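Local coordinates for protein hybrid kinase (Caulobacter vibrioides, PDB 6QRL) that binds cyclic di-GMP through this pseudo-receiver domain of a hybrid histidine kinase, whose activation by the second messenger involves domain liberation, at residues G45-A48 against D49-L52. Numbering follows the deposited sequence.
Sequences GAPA and DAVL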
loop_
_atom_site.group_PDB
_atom_site.type_symbol
_atom_site.label_atom_id
_atom_site.label_comp_id
_atom_site.label_asym_id
_atom_site.label_seq_id
_atom_site.Cartn_x
_atom_site.Cartn_y
_atom_site.Cartn_z
ATOM N N GLY A 45 -8.520 6.271 8.180
ATOM C CA GLY A 45 -7.582 7.320 8.627
ATOM C C GLY A 45 -6.934 8.094 7.482
ATOM O O GLY A 45 -6.296 9.148 7.746
ATOM N N ALA A 46 -7.043 7.594 6.254
ATOM C CA ALA A 46 -6.328 8.197 5.105
ATOM C C ALA A 46 -7.330 8.872 4.174
ATOM O O ALA A 46 -8.485 8.459 4.072
ATOM C CB ALA A 46 -5.487 7.167 4.398
ATOM N N PRO A 47 -6.905 9.936 3.462
ATOM C CA PRO A 47 -7.750 10.560 2.447
ATOM C C PRO A 47 -8.181 9.524 1.408
ATOM O O PRO A 47 -7.445 8.553 1.189
ATOM C CB PRO A 47 -6.864 11.626 1.778
ATOM C CG PRO A 47 -5.679 11.827 2.747
ATOM C CD PRO A 47 -5.589 10.588 3.615
ATOM N N ALA A 48 -9.319 9.767 0.762
ATOM C CA ALA A 48 -9.927 8.876 -0.253
ATOM C C ALA A 48 -8.978 8.644 -1.450
ATOM O O ALA A 48 -9.107 7.596 -2.109
ATOM C CB ALA A 48 -11.248 9.462 -0.697
ATOM N N ASP A 49 -8.072 9.570 -1.761
ATOM C CA ASP A 49 -7.161 9.411 -2.932
ATOM C C ASP A 49 -5.847 8.719 -2.520
ATOM O O ASP A 49 -5.045 8.467 -3.397
ATOM C CB ASP A 49 -6.895 10.756 -3.628
ATOM C CG ASP A 49 -5.996 11.740 -2.875
ATOM O OD1 ASP A 49 -5.739 11.547 -1.622
ATOM O OD2 ASP A 49 -5.552 12.727 -3.532
ATOM N N ALA A 50 -5.620 8.386 -1.242
ATOM C CA ALA A 50 -4.303 7.857 -0.803
ATOM C C ALA A 50 -4.010 6.535 -1.513
ATOM O O ALA A 50 -4.929 5.667 -1.631
ATOM C CB ALA A 50 -4.287 7.671 0.693
ATOM N N VAL A 51 -2.767 6.347 -1.948
ATOM C CA VAL A 51 -2.275 4.992 -2.339
ATOM C C VAL A 51 -2.006 4.220 -1.048
ATOM O O VAL A 51 -1.389 4.818 -0.143
ATOM C CB VAL A 51 -1.016 5.088 -3.214
ATOM C CG1 VAL A 51 -0.417 3.726 -3.497
ATOM C CG2 VAL A 51 -1.315 5.834 -4.499
ATOM N N LEU A 52 -2.416 2.959 -0.973
ATOM C CA LEU A 52 -2.307 2.111 0.245
ATOM C C LEU A 52 -1.114 1.165 0.119
ATOM O O LEU A 52 -1.117 0.339 -0.806
ATOM C CB LEU A 52 -3.609 1.327 0.428
ATOM C CG LEU A 52 -4.896 2.149 0.366
ATOM C CD1 LEU A 52 -6.128 1.251 0.466
ATOM C CD2 LEU A 52 -4.916 3.196 1.472
#
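Pro-47 and Ala-50 close a type I beta turn that carries the chain of this receiver-like domain from helix 39-45 into strand 51-55, the middle strand of its five-stranded parallel sheet. The turn is held by one backbone hydrogen bond, from Ala-50 N to Pro-47 O at 3.0 Å and nearly straight at the hydrogen (164°). Pro-47 O also receives a weak hydrogen bond from Arg-71 NH2. Packing is close on the inner side of the bend. There the methyl of Ala-50 rests against the same carbonyl, with CB 3.3 Å from Pro-47 O, and points almost straight at the methyl of Ala-46, meeting it from the side with 3.9 Å between the two CB atoms. Ala-46, the first residue to leave helical geometry, also touches Ala-10 and Tyr-34, so this small apolar cluster joins the loop to strands 8-12 and 32-36. The corner of the turn is looser: Ala-48 and Asp-49 lie at the solvent-facing surface, and the Ala-48 methyl points away from the strand. Asp-49 is nevertheless not left to swing. With chi1 at 72°, CG sits between the backbone N and the carbonyl carbon, turning OD1 back toward Pro-47 CB, 3.6 Å away, where it accepts a hydrogen bond from Asn-8 ND2.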